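Local coordinates for uncharacterized bacterial lipoprotein (Bacteroides thetaiotaomicron VPI-5482, PDB 3GF6) that is of unknown function but adopts an all-beta sandwich fold and probably belongs to the wider C1q/TNF-like clan of domains, at residues A[53-59]-A[83-89]; A[123-127]-A[169-173]; A[136-142]-A[187-193]; A[153-157]-A[175-179]. One frame throughout, in Å; residues are numbered along the deposited sequence.

In the fold
Two antiparallel sheets face each other in this all-beta chain, and the four contacts sample each sheet and the layer between them. Contacts 1 and 3, with centres about 19 Å apart, lie in one sheet, where strands 56-62 and 187-198 are neighbours. Contact 2 belongs to the other sheet, joining the end of strand 112-123 to the start of 171-183. Farther along 171-183, contact 4 crosses to strand 153-158, which pairs with 129-139 of contact 3; contacts 3 and 4 have centres about 10 Å apart. Contact 1 closes before the others open, whereas contact 2 interleaves with both 3 and 4, and the chain crosses between the layers, from strand 153-158 to 171-183 and back to 187-198.

Contact 1 of 4, residues A[53-59]-A[83-89]; sequences TLGKLTF and LTMSLGY. With EDO (1,2-ethanediol), chain E.
The ring of Tyr89 is gripped from both sides by the approach to a beta strand: Thr53 CG2 sits over one face, 3.7 Å from the ring centroid, and Lys56 CB lies over the opposite face. This anchors the loop that follows strand 82-85 to strand 56-62, its antiparallel neighbour in one sheet of the sandwich. Two hydrogen bonds fix the tyrosine at both ends. Its OH donates to Leu54 O at 2.6 Å, with the hydroxyl oxygen 30° out of the Leu54 carbonyl plane, while the extended Lys56 chain carries NZ to Tyr89 O at 2.7 Å. A phenylalanine in place of Tyr89 would probably leave Leu54 O without this donor and the ring less firmly held at its far edge. Farther along, Ser86 N donates to Thr58 O at 2.9 Å, and a water probably bridges Thr58 OG1 to Gly88 O; Asn195 also bonds that hydroxyl. Phe59 and the selenomethionine Met85 form a non-hydrogen-bonded pair. The bend at chi2 brings Met85 SE obliquely to the Phe59 ring in a Met-aromatic contact, that at chi3 turns CE toward Leu57 CD2, and Leu83 CD1 lies over a ring face, 3.5 Å from Phe59 CD1.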
loop_
_atom_site.group_PDB
_atom_site.type_symbol
_atom_site.label_atom_id
_atom_site.label_comp_id
_atom_site.label_asym_id
_atom_site.label_seq_id
_atom_site.Cartn_x
_atom_site.Cartn_y
_atom_site.Cartn_z
ATOM N N THR A 53 23.793 -5.181 10.603
ATOM C CA THR A 53 24.248 -5.754 9.340
ATOM C C THR A 53 23.894 -4.779 8.217
ATOM O O THR A 53 22.776 -4.243 8.168
ATOM C CB THR A 53 23.550 -7.102 9.101
ATOM O OG1 THR A 53 23.818 -7.991 10.202
ATOM C CG2 THR A 53 23.975 -7.759 7.763
ATOM N N LEU A 54 24.857 -4.569 7.334
ATOM C CA LEU A 54 24.698 -3.638 6.239
ATOM C C LEU A 54 23.953 -4.281 5.080
ATOM O O LEU A 54 24.068 -5.488 4.818
ATOM C CB LEU A 54 26.075 -3.200 5.720
ATOM C CG LEU A 54 27.015 -2.609 6.760
ATOM C CD1 LEU A 54 28.336 -2.222 6.124
ATOM C CD2 LEU A 54 26.365 -1.419 7.451
ATOM N N GLY A 55 23.238 -3.439 4.371
ATOM C CA GLY A 55 22.914 -3.686 2.967
ATOM C C GLY A 55 21.470 -3.965 2.571
ATOM O O GLY A 55 21.199 -4.137 1.380
ATOM N N LYS A 56 20.561 -4.061 3.527
ATOM C CA LYS A 56 19.171 -4.394 3.215
ATOM C C LYS A 56 18.183 -3.755 4.184
ATOM O O LYS A 56 18.381 -3.805 5.397
ATOM C CB LYS A 56 19.023 -5.916 3.268
ATOM C CG LYS A 56 17.721 -6.480 2.777
ATOM C CD LYS A 56 17.892 -8.025 2.811
ATOM C CE LYS A 56 16.616 -8.803 2.916
ATOM N NZ LYS A 56 17.008 -10.234 3.325
ATOM N N LEU A 57 17.137 -3.166 3.626
ATOM C CA LEU A 57 16.025 -2.613 4.414
ATOM C C LEU A 57 14.683 -3.012 3.798
ATOM O O LEU A 57 14.303 -2.491 2.735
ATOM C CB LEU A 57 16.154 -1.097 4.492
ATOM C CG LEU A 57 17.432 -0.512 5.105
ATOM C CD1 LEU A 57 17.508 0.987 4.749
ATOM C CD2 LEU A 57 17.462 -0.723 6.611
ATOM N N THR A 58 13.969 -3.886 4.491
ATOM C CA THR A 58 12.645 -4.375 4.047
ATOM C C THR A 58 11.596 -3.697 4.929
ATOM O O THR A 58 11.658 -3.797 6.176
ATOM C CB THR A 58 12.555 -5.871 4.151
ATOM O OG1 THR A 58 13.691 -6.463 3.498
ATOM C CG2 THR A 58 11.238 -6.328 3.507
ATOM N N PHE A 59 10.646 -2.987 4.306
ATOM C CA PHE A 59 9.623 -2.271 5.071
ATOM C C PHE A 59 8.363 -2.092 4.310
ATOM O O PHE A 59 8.344 -2.265 3.079
ATOM C CB PHE A 59 10.130 -0.918 5.614
ATOM C CG PHE A 59 10.702 -0.013 4.576
ATOM C CD1 PHE A 59 9.896 0.811 3.791
ATOM C CD2 PHE A 59 12.057 0.013 4.363
ATOM C CE1 PHE A 59 10.492 1.623 2.787
ATOM C CE2 PHE A 59 12.628 0.830 3.393
ATOM C CZ PHE A 59 11.846 1.642 2.629
ATOM N N LEU A 83 5.718 4.067 8.010
ATOM C CA LEU A 83 6.653 3.025 7.595
ATOM C C LEU A 83 6.970 2.115 8.781
ATOM O O LEU A 83 7.305 2.591 9.888
ATOM C CB LEU A 83 7.937 3.713 7.133
ATOM C CG LEU A 83 9.146 2.923 6.632
ATOM C CD1 LEU A 83 9.985 3.788 5.706
ATOM C CD2 LEU A 83 10.019 2.260 7.768
ATOM N N THR A 84 6.967 0.825 8.519
ATOM C CA THR A 84 7.196 -0.192 9.531
ATOM C C THR A 84 8.211 -1.165 8.986
ATOM O O THR A 84 8.000 -1.705 7.921
ATOM C CB THR A 84 5.883 -0.978 9.835
ATOM O OG1 THR A 84 4.895 -0.085 10.350
ATOM C CG2 THR A 84 6.149 -2.070 10.906
HETATM N N MSE A 85 9.294 -1.417 9.738
HETATM C CA MSE A 85 10.243 -2.456 9.358
HETATM C C MSE A 85 9.698 -3.882 9.441
HETATM O O MSE A 85 8.853 -4.200 10.289
HETATM C CB MSE A 85 11.457 -2.400 10.258
HETATM C CG MSE A 85 12.212 -1.063 10.262
HETATM SE SE MSE A 85 12.844 -0.456 8.537
HETATM C CE MSE A 85 13.997 -1.978 8.089
ATOM N N SER A 86 10.233 -4.738 8.567
ATOM C CA SER A 86 9.975 -6.173 8.647
ATOM C C SER A 86 10.607 -6.730 9.897
ATOM O O SER A 86 11.323 -6.027 10.639
ATOM C CB SER A 86 10.509 -6.912 7.422
ATOM O OG SER A 86 11.897 -7.107 7.490
ATOM N N LEU A 87 10.342 -8.010 10.153
ATOM C CA LEU A 87 10.757 -8.615 11.433
ATOM C C LEU A 87 12.280 -8.666 11.612
ATOM O O LEU A 87 12.793 -8.582 12.745
ATOM C CB LEU A 87 10.193 -10.011 11.565
ATOM C CG LEU A 87 8.728 -10.104 11.985
ATOM C CD1 LEU A 87 8.221 -11.550 11.697
ATOM C CD2 LEU A 87 8.567 -9.749 13.433
ATOM N N GLY A 88 13.011 -8.796 10.516
ATOM C CA GLY A 88 14.469 -8.658 10.577
ATOM C C GLY A 88 15.151 -8.659 9.230
ATOM O O GLY A 88 14.495 -8.735 8.187
ATOM N N TYR A 89 16.481 -8.605 9.261
ATOM C CA TYR A 89 17.250 -8.541 8.067
ATOM C C TYR A 89 16.972 -9.740 7.179
ATOM O O TYR A 89 16.919 -9.605 5.945
ATOM C CB TYR A 89 18.740 -8.455 8.449
ATOM C CG TYR A 89 19.687 -8.201 7.314
ATOM C CD1 TYR A 89 20.097 -9.233 6.483
ATOM C CD2 TYR A 89 20.253 -6.933 7.116
ATOM C CE1 TYR A 89 20.995 -9.009 5.455
ATOM C CE2 TYR A 89 21.156 -6.704 6.096
ATOM C CZ TYR A 89 21.536 -7.739 5.269
ATOM O OH TYR A 89 22.426 -7.475 4.249
HETATM C C1 EDO E . 27.745 -6.934 6.820
HETATM O O1 EDO E . 27.372 -5.923 7.708
HETATM C C2 EDO E . 28.651 -7.865 7.585
HETATM O O2 EDO E . 27.875 -8.998 7.957
HETATM O O HOH W 1 13.875 -8.642 5.495
#

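Contact 2 of 4, residues A[123-127]-A[169-173]; sequences LVSGD and RRTCT
The guanidinium of Arg170 has the methylene of Asp127 over one face, with Asp127 CB 3.2 Å from Arg170 NH2, while Gly126 O approaches the same group obliquely. The carboxylate itself turns away: Asp127 OD2 stays 5.0 Å from Arg170 NH2, too far for a salt bridge, although the opposite charges may still attract weakly. Arg170 is also in a cation-pi contact with Phe168. With its chain extended from CG to NE (chi2 160°, chi3 -165°), the arginine runs along the turn after Val124, passing Gly126 O with CD at 3.6 Å before its flat end arrives under Asp127. Nearer the backbone, Val124 lies crosswise to the arginine stem, its CG2 packed against Arg170 CB at 3.7 Å. Were Arg170 replaced by an alanine, Asp127 CB would probably lose the flat surface it rests on, leaving the turn at Gly126 and Asp127 freer to move.

The main chains are tied at the same point. Val124 N donates to Arg170 O at 2.9 Å, and Leu123 CA directs a weaker CA-H...O contact at this carbonyl. One step on, Leu123 and Thr171 form a non-hydrogen-bonded pair, with Leu123 CG 3.8 Å from Thr171 CG2. Asp166 OD1 accepts a bond from Thr171 N, tying the start of this strand to the preceding turn. This is the end of an antiparallel strand pair, where the pairing of strand 112-123 with the start of strand 171-183 runs out into a loop.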
loop_
_atom_site.group_PDB
_atom_site.type_symbol
_atom_site.label_atom_id
_atom_site.label_comp_id
_atom_site.label_asym_id
_atom_site.label_seq_id
_atom_site.Cartn_x
_atom_site.Cartn_y
_atom_site.Cartn_z
ATOM N N LEU A 123 11.283 8.085 -2.504
ATOM C CA LEU A 123 12.692 8.478 -2.654
ATOM C C LEU A 123 13.573 7.944 -1.536
ATOM O O LEU A 123 13.356 8.295 -0.356
ATOM C CB LEU A 123 12.857 10.018 -2.641
ATOM C CG LEU A 123 11.973 10.836 -3.566
ATOM C CD1 LEU A 123 10.634 11.140 -2.863
ATOM C CD2 LEU A 123 12.701 12.166 -4.044
ATOM N N VAL A 124 14.620 7.182 -1.905
ATOM C CA VAL A 124 15.756 6.952 -0.993
ATOM C C VAL A 124 16.652 8.166 -0.938
ATOM O O VAL A 124 16.663 8.981 -1.877
ATOM C CB VAL A 124 16.658 5.739 -1.394
ATOM C CG1 VAL A 124 15.829 4.603 -1.829
ATOM C CG2 VAL A 124 17.650 6.125 -2.492
ATOM N N SER A 125 17.403 8.313 0.156
ATOM C CA SER A 125 18.269 9.482 0.310
ATOM C C SER A 125 19.659 9.115 -0.129
ATOM O O SER A 125 20.109 7.990 0.113
ATOM C CB SER A 125 18.288 10.007 1.756
ATOM O OG SER A 125 16.991 10.476 2.106
ATOM N N GLY A 126 20.339 10.070 -0.765
ATOM C CA GLY A 126 21.745 9.884 -1.132
ATOM C C GLY A 126 21.913 8.842 -2.236
ATOM O O GLY A 126 20.956 8.555 -2.974
ATOM N N ASP A 127 23.116 8.275 -2.335
ATOM C CA ASP A 127 23.497 7.411 -3.481
ATOM C C ASP A 127 24.020 6.015 -3.131
ATOM O O ASP A 127 24.572 5.335 -3.981
ATOM C CB ASP A 127 24.544 8.121 -4.330
ATOM C CG ASP A 127 25.750 8.508 -3.538
ATOM O OD1 ASP A 127 26.114 7.749 -2.608
ATOM O OD2 ASP A 127 26.330 9.573 -3.833
ATOM N N ARG A 169 17.294 3.930 -9.858
ATOM C CA ARG A 169 16.253 3.356 -8.979
ATOM C C ARG A 169 16.360 3.859 -7.534
ATOM O O ARG A 169 16.121 3.117 -6.558
ATOM C CB ARG A 169 16.286 1.812 -9.041
ATOM C CG ARG A 169 15.830 1.295 -10.397
ATOM C CD ARG A 169 15.963 -0.214 -10.461
ATOM N NE ARG A 169 15.072 -0.872 -9.505
ATOM C CZ ARG A 169 13.937 -1.518 -9.787
ATOM N NH1 ARG A 169 13.454 -1.608 -11.031
ATOM N NH2 ARG A 169 13.277 -2.118 -8.792
ATOM N N ARG A 170 16.677 5.143 -7.412
ATOM C CA ARG A 170 16.568 5.846 -6.125
ATOM C C ARG A 170 15.170 6.395 -5.891
ATOM O O ARG A 170 14.832 6.714 -4.758
ATOM C CB ARG A 170 17.574 6.994 -6.045
ATOM C CG ARG A 170 19.040 6.525 -5.899
ATOM C CD ARG A 170 20.001 7.613 -6.297
ATOM N NE ARG A 170 21.347 7.080 -6.505
ATOM C CZ ARG A 170 22.342 7.747 -7.088
ATOM N NH1 ARG A 170 22.149 8.979 -7.553
ATOM N NH2 ARG A 170 23.535 7.166 -7.236
ATOM N N THR A 171 14.395 6.569 -6.964
ATOM C CA THR A 171 13.044 7.109 -6.878
ATOM C C THR A 171 12.066 6.317 -7.716
ATOM O O THR A 171 12.440 5.689 -8.718
ATOM C CB THR A 171 12.964 8.606 -7.319
ATOM O OG1 THR A 171 13.242 8.731 -8.716
ATOM C CG2 THR A 171 13.946 9.445 -6.554
ATOM N N CYS A 172 10.822 6.297 -7.266
ATOM C CA CYS A 172 9.737 5.727 -8.019
ATOM C C CYS A 172 8.559 6.682 -7.895
ATOM O O CYS A 172 8.050 6.905 -6.770
ATOM C CB CYS A 172 9.368 4.336 -7.495
ATOM S SG CYS A 172 8.060 3.523 -8.464
ATOM N N THR A 173 8.121 7.206 -9.052
ATOM C CA THR A 173 7.053 8.211 -9.151
ATOM C C THR A 173 5.850 7.523 -9.737
ATOM O O THR A 173 5.942 6.934 -10.825
ATOM C CB THR A 173 7.511 9.382 -10.041
ATOM O OG1 THR A 173 8.752 9.884 -9.539
ATOM C CG2 THR A 173 6.483 10.500 -10.120
#

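Contact 3 of 4, residues A[136-142]-A[187-193]; sequences AQLASLF and QLYFNLF
Strands 136-139 and 187-193 pair antiparallel, their axes 4.8 Å apart at closest approach and their directions 158° apart. They sit within one sheet of the beta sandwich. Gln137 with Asn191 and Ala139 with Tyr189 are hydrogen-bonded pairs, each closed by two backbone bonds, the shortest being Tyr189 N to Ala139 O at 2.8 Å. Between them, Leu138 and Phe190 form a non-hydrogen-bonded pair.

The two faces differ in character. On the side of Ala136, Leu138, Phe190 and Leu192, the packing is apolar, one phenyl ring among aliphatic side chains, and turns to the opposing sheet, meeting Val114, Leu116 and Leu118 of strand 112-123. Leu138 CD1 reaches Phe190 CB at 3.8 Å and also Leu188 CG, while Ala136 CB and Leu192 CD2 are tight at 3.5 Å.

The other face carries an aromatic cluster. Phe142 arrives from the loop after strand 129-139; with chi1 at -173°, its CG points away from its own amide nitrogen, and the ring reaches across strand 187-198 between Tyr189 and Phe193. Its edge points to the Tyr189 face in an offset T-shaped pair, and its CB lies over that same ring, 4.2 Å from the centroid. Phe193 in turn presents an edge to the face of Phe142, centroids 5.2 Å apart. Their closest atoms are Phe142 CZ and Phe193 CE1, at 3.6 Å.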
loop_
_atom_site.group_PDB
_atom_site.type_symbol
_atom_site.label_atom_id
_atom_site.label_comp_id
_atom_site.label_asym_id
_atom_site.label_seq_id
_atom_site.Cartn_x
_atom_site.Cartn_y
_atom_site.Cartn_z
ATOM N N ALA A 136 2.348 -1.707 -4.789
ATOM C CA ALA A 136 1.110 -1.306 -4.102
ATOM C C ALA A 136 0.121 -2.454 -4.184
ATOM O O ALA A 136 0.009 -3.121 -5.225
ATOM C CB ALA A 136 0.507 0.005 -4.690
ATOM N N GLN A 137 -0.545 -2.731 -3.071
ATOM C CA GLN A 137 -1.480 -3.835 -3.036
ATOM C C GLN A 137 -2.734 -3.578 -2.220
ATOM O O GLN A 137 -2.676 -3.104 -1.088
ATOM C CB GLN A 137 -0.775 -5.077 -2.501
ATOM C CG GLN A 137 -1.609 -6.312 -2.518
ATOM C CD GLN A 137 -0.749 -7.542 -2.516
ATOM O OE1 GLN A 137 -0.343 -7.997 -3.572
ATOM N NE2 GLN A 137 -0.455 -8.089 -1.326
ATOM N N LEU A 138 -3.864 -3.885 -2.859
ATOM C CA LEU A 138 -5.182 -3.923 -2.212
ATOM C C LEU A 138 -5.584 -5.389 -2.199
ATOM O O LEU A 138 -5.582 -6.026 -3.237
ATOM C CB LEU A 138 -6.179 -3.134 -3.025
ATOM C CG LEU A 138 -7.565 -2.953 -2.477
ATOM C CD1 LEU A 138 -7.425 -1.978 -1.250
ATOM C CD2 LEU A 138 -8.558 -2.456 -3.610
ATOM N N ALA A 139 -5.945 -5.894 -1.022
ATOM C CA ALA A 139 -6.141 -7.317 -0.782
ATOM C C ALA A 139 -6.963 -7.561 0.476
ATOM O O ALA A 139 -7.009 -6.713 1.372
ATOM C CB ALA A 139 -4.778 -8.027 -0.661
ATOM N N SER A 140 -7.583 -8.730 0.549
ATOM C CA SER A 140 -8.267 -9.173 1.775
ATOM C C SER A 140 -7.349 -9.973 2.723
ATOM O O SER A 140 -7.826 -10.470 3.707
ATOM C CB SER A 140 -9.527 -9.948 1.412
ATOM O OG SER A 140 -9.154 -11.192 0.861
ATOM N N LEU A 141 -6.057 -10.132 2.373
ATOM C CA LEU A 141 -5.010 -10.712 3.227
ATOM C C LEU A 141 -3.825 -9.750 3.263
ATOM O O LEU A 141 -3.668 -8.947 2.341
ATOM C CB LEU A 141 -4.542 -12.053 2.671
ATOM C CG LEU A 141 -5.638 -13.126 2.601
ATOM C CD1 LEU A 141 -5.109 -14.355 1.879
ATOM C CD2 LEU A 141 -6.147 -13.472 4.032
ATOM N N PHE A 142 -3.012 -9.850 4.311
ATOM C CA PHE A 142 -1.786 -9.082 4.436
ATOM C C PHE A 142 -0.596 -9.854 3.870
ATOM O O PHE A 142 -0.302 -10.956 4.312
ATOM C CB PHE A 142 -1.538 -8.698 5.920
ATOM C CG PHE A 142 -0.396 -7.771 6.105
ATOM C CD1 PHE A 142 0.901 -8.231 6.151
ATOM C CD2 PHE A 142 -0.620 -6.374 6.119
ATOM C CE1 PHE A 142 1.980 -7.331 6.252
ATOM C CE2 PHE A 142 0.444 -5.468 6.236
ATOM C CZ PHE A 142 1.743 -5.954 6.302
ATOM N N GLN A 187 -11.507 -8.314 6.135
ATOM C CA GLN A 187 -10.656 -7.167 6.357
ATOM C C GLN A 187 -10.009 -6.792 5.025
ATOM O O GLN A 187 -9.661 -7.676 4.259
ATOM C CB GLN A 187 -9.573 -7.484 7.405
ATOM C CG GLN A 187 -10.147 -7.894 8.741
ATOM C CD GLN A 187 -9.066 -8.315 9.720
ATOM O OE1 GLN A 187 -8.715 -7.547 10.616
ATOM N NE2 GLN A 187 -8.562 -9.549 9.578
ATOM N N LEU A 188 -9.889 -5.486 4.770
ATOM C CA LEU A 188 -9.289 -4.935 3.552
ATOM C C LEU A 188 -7.967 -4.227 3.894
ATOM O O LEU A 188 -7.919 -3.340 4.781
ATOM C CB LEU A 188 -10.266 -3.948 2.905
ATOM C CG LEU A 188 -9.936 -3.419 1.505
ATOM C CD1 LEU A 188 -10.007 -4.542 0.475
ATOM C CD2 LEU A 188 -10.915 -2.252 1.144
ATOM N N TYR A 189 -6.930 -4.579 3.136
ATOM C CA TYR A 189 -5.573 -4.054 3.331
ATOM C C TYR A 189 -5.158 -3.218 2.124
ATOM O O TYR A 189 -5.432 -3.617 0.989
ATOM C CB TYR A 189 -4.569 -5.189 3.542
ATOM C CG TYR A 189 -4.926 -6.084 4.728
ATOM C CD1 TYR A 189 -5.797 -7.170 4.587
ATOM C CD2 TYR A 189 -4.430 -5.813 5.989
ATOM C CE1 TYR A 189 -6.144 -7.970 5.669
ATOM C CE2 TYR A 189 -4.772 -6.642 7.099
ATOM C CZ TYR A 189 -5.642 -7.691 6.929
ATOM O OH TYR A 189 -5.974 -8.501 8.005
ATOM N N PHE A 190 -4.509 -2.086 2.389
ATOM C CA PHE A 190 -3.947 -1.204 1.318
ATOM C C PHE A 190 -2.597 -0.711 1.769
ATOM O O PHE A 190 -2.490 0.008 2.763
ATOM C CB PHE A 190 -4.934 -0.094 0.975
ATOM C CG PHE A 190 -4.553 0.762 -0.195
ATOM C CD1 PHE A 190 -4.049 0.212 -1.389
ATOM C CD2 PHE A 190 -4.779 2.144 -0.134
ATOM C CE1 PHE A 190 -3.712 1.049 -2.482
ATOM C CE2 PHE A 190 -4.436 2.966 -1.201
ATOM C CZ PHE A 190 -3.899 2.416 -2.369
ATOM N N ASN A 191 -1.553 -1.208 1.090
ATOM C CA ASN A 191 -0.175 -1.005 1.512
ATOM C C ASN A 191 0.786 -0.905 0.344
ATOM O O ASN A 191 0.465 -1.311 -0.776
ATOM C CB ASN A 191 0.346 -2.151 2.397
ATOM C CG ASN A 191 -0.470 -2.360 3.647
ATOM O OD1 ASN A 191 -0.134 -1.859 4.758
ATOM N ND2 ASN A 191 -1.543 -3.116 3.502
ATOM N N LEU A 192 1.955 -0.344 0.627
ATOM C CA LEU A 192 3.148 -0.539 -0.191
ATOM C C LEU A 192 4.079 -1.521 0.523
ATOM O O LEU A 192 4.259 -1.458 1.756
ATOM C CB LEU A 192 3.927 0.750 -0.430
ATOM C CG LEU A 192 3.234 1.897 -1.162
ATOM C CD1 LEU A 192 4.197 3.107 -1.293
ATOM C CD2 LEU A 192 2.779 1.467 -2.515
ATOM N N PHE A 193 4.666 -2.422 -0.244
ATOM C CA PHE A 193 5.706 -3.332 0.227
ATOM C C PHE A 193 7.002 -3.020 -0.531
ATOM O O PHE A 193 6.969 -2.904 -1.776
ATOM C CB PHE A 193 5.239 -4.795 0.029
ATOM C CG PHE A 193 4.082 -5.172 0.916
ATOM C CD1 PHE A 193 4.275 -5.523 2.237
ATOM C CD2 PHE A 193 2.812 -5.226 0.423
ATOM C CE1 PHE A 193 3.227 -5.801 3.056
ATOM C CE2 PHE A 193 1.750 -5.542 1.232
ATOM C CZ PHE A 193 1.961 -5.894 2.552
#

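Contact 4 of 4, residues A[153-157]-A[175-179]; sequences VFMCK and DITYD. With EDO (1,2-ethanediol), chain G.
Not one hydrogen bond joins Met155 and Tyr178 or their neighbours across this contact, although the strands run nearly antiparallel, at 165°. Their axes stay 8.9 Å apart because they belong to opposite layers of the beta sandwich, and what meets here is side chains filling the space between the sheets.

The selenomethionine Met155 and Tyr178 run side by side, pointing opposite ways. CG of Met155 comes 3.6 Å from Tyr178 CD1, and its SE sits 5.0 Å from the ring centroid, 51° off the normal, an oblique Met-aromatic contact. A bend at chi3 (71°) then swings CE toward Ile176, where it meets CD1 at 3.7 Å. Next to it, on the same side of Ile176, the methylenes of Lys157 pack, with Lys157 CD 3.9 Å from Ile176 CG2. The charged end of this lysine goes on to salt bridges with Asp14 and Glu16, so its aliphatic part serves the core while its amine is satisfied by acids.

Phe154 and Met155 form a classic beta bulge opposite Leu138. Both residues of the bulge reach Tyr178: Phe154 through CB and its carbonyl, Met155 through its side chain. The tyrosine hydroxyl is hydrogen-bonded to Arg17 O, which holds the ring's outer end. Beside it, Phe154 O approaches the ring obliquely, 3.3 Å from Tyr178 CE1.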
loop_
_atom_site.group_PDB
_atom_site.type_symbol
_atom_site.label_atom_id
_atom_site.label_comp_id
_atom_site.label_asym_id
_atom_site.label_seq_id
_atom_site.Cartn_x
_atom_site.Cartn_y
_atom_site.Cartn_z
ATOM N N VAL A 153 -6.146 -11.193 -3.558
ATOM C CA VAL A 153 -5.450 -10.011 -4.065
ATOM C C VAL A 153 -6.303 -9.345 -5.137
ATOM O O VAL A 153 -6.588 -9.930 -6.203
ATOM C CB VAL A 153 -4.036 -10.360 -4.572
ATOM C CG1 VAL A 153 -3.423 -9.180 -5.308
ATOM C CG2 VAL A 153 -3.136 -10.685 -3.387
ATOM N N PHE A 154 -6.738 -8.123 -4.826
ATOM C CA PHE A 154 -7.670 -7.367 -5.684
ATOM C C PHE A 154 -6.912 -6.463 -6.673
ATOM O O PHE A 154 -7.321 -6.290 -7.821
ATOM C CB PHE A 154 -8.648 -6.531 -4.835
ATOM C CG PHE A 154 -9.480 -7.347 -3.856
ATOM C CD1 PHE A 154 -9.924 -8.624 -4.171
ATOM C CD2 PHE A 154 -9.749 -6.844 -2.574
ATOM C CE1 PHE A 154 -10.668 -9.370 -3.249
ATOM C CE2 PHE A 154 -10.478 -7.588 -1.659
ATOM C CZ PHE A 154 -10.935 -8.844 -1.995
HETATM N N MSE A 155 -5.804 -5.879 -6.199
HETATM C CA MSE A 155 -4.973 -4.997 -7.002
HETATM C C MSE A 155 -3.546 -5.204 -6.562
HETATM O O MSE A 155 -3.220 -5.190 -5.363
HETATM C CB MSE A 155 -5.338 -3.510 -6.840
HETATM C CG MSE A 155 -4.676 -2.577 -7.864
HETATM SE SE MSE A 155 -4.395 -0.778 -7.186
HETATM C CE MSE A 155 -2.942 -1.114 -5.899
ATOM N N CYS A 156 -2.678 -5.402 -7.536
ATOM C CA CYS A 156 -1.250 -5.516 -7.258
ATOM C C CYS A 156 -0.504 -4.858 -8.408
ATOM O O CYS A 156 -0.589 -5.316 -9.544
ATOM C CB CYS A 156 -0.822 -6.992 -7.110
ATOM S SG CYS A 156 0.912 -7.178 -6.636
ATOM N N LYS A 157 0.206 -3.784 -8.108
ATOM C CA LYS A 157 0.970 -3.027 -9.092
ATOM C C LYS A 157 2.386 -2.818 -8.586
ATOM O O LYS A 157 2.635 -2.083 -7.605
ATOM C CB LYS A 157 0.304 -1.696 -9.468
ATOM C CG LYS A 157 -0.987 -1.876 -10.292
ATOM C CD LYS A 157 -1.770 -0.608 -10.434
ATOM C CE LYS A 157 -3.179 -0.904 -11.033
ATOM N NZ LYS A 157 -3.234 -1.547 -12.400
ATOM N N ASP A 175 1.305 7.039 -10.191
ATOM C CA ASP A 175 -0.020 7.624 -10.254
ATOM C C ASP A 175 -0.937 6.540 -10.801
ATOM O O ASP A 175 -1.063 6.375 -12.014
ATOM C CB ASP A 175 -0.023 8.870 -11.147
ATOM C CG ASP A 175 -1.360 9.634 -11.108
ATOM O OD1 ASP A 175 -2.297 9.169 -10.420
ATOM O OD2 ASP A 175 -1.468 10.715 -11.766
ATOM N N ILE A 176 -1.499 5.748 -9.892
ATOM C CA ILE A 176 -2.292 4.568 -10.242
ATOM C C ILE A 176 -3.713 4.771 -9.752
ATOM O O ILE A 176 -3.992 5.498 -8.772
ATOM C CB ILE A 176 -1.693 3.219 -9.687
ATOM C CG1 ILE A 176 -1.642 3.252 -8.149
ATOM C CG2 ILE A 176 -0.336 2.981 -10.338
ATOM C CD1 ILE A 176 -1.439 1.914 -7.452
ATOM N N THR A 177 -4.627 4.138 -10.447
ATOM C CA THR A 177 -6.026 4.136 -10.015
ATOM C C THR A 177 -6.594 2.714 -10.030
ATOM O O THR A 177 -6.100 1.828 -10.741
ATOM C CB THR A 177 -6.895 5.016 -10.910
ATOM O OG1 THR A 177 -6.846 4.532 -12.262
ATOM C CG2 THR A 177 -6.456 6.442 -10.827
ATOM N N TYR A 178 -7.628 2.506 -9.225
ATOM C CA TYR A 178 -8.351 1.235 -9.172
ATOM C C TYR A 178 -9.824 1.543 -8.961
ATOM O O TYR A 178 -10.177 2.417 -8.161
ATOM C CB TYR A 178 -7.759 0.332 -8.083
ATOM C CG TYR A 178 -8.477 -0.996 -7.866
ATOM C CD1 TYR A 178 -8.143 -2.142 -8.604
ATOM C CD2 TYR A 178 -9.513 -1.118 -6.944
ATOM C CE1 TYR A 178 -8.774 -3.351 -8.383
ATOM C CE2 TYR A 178 -10.180 -2.354 -6.730
ATOM C CZ TYR A 178 -9.822 -3.459 -7.463
ATOM O OH TYR A 178 -10.489 -4.658 -7.234
ATOM N N ASP A 179 -10.665 0.864 -9.722
ATOM C CA ASP A 179 -12.100 1.098 -9.723
ATOM C C ASP A 179 -12.848 -0.180 -10.101
ATOM O O ASP A 179 -13.116 -0.456 -11.269
ATOM C CB ASP A 179 -12.366 2.253 -10.687
ATOM C CG ASP A 179 -13.794 2.770 -10.663
ATOM O OD1 ASP A 179 -14.679 2.284 -9.925
ATOM O OD2 ASP A 179 -14.028 3.707 -11.463
HETATM C C1 EDO G . -10.584 5.371 -9.431
HETATM O O1 EDO G . -9.658 6.462 -9.387
HETATM C C2 EDO G . -11.337 5.474 -10.760
HETATM O O2 EDO G . -12.670 5.928 -10.527
#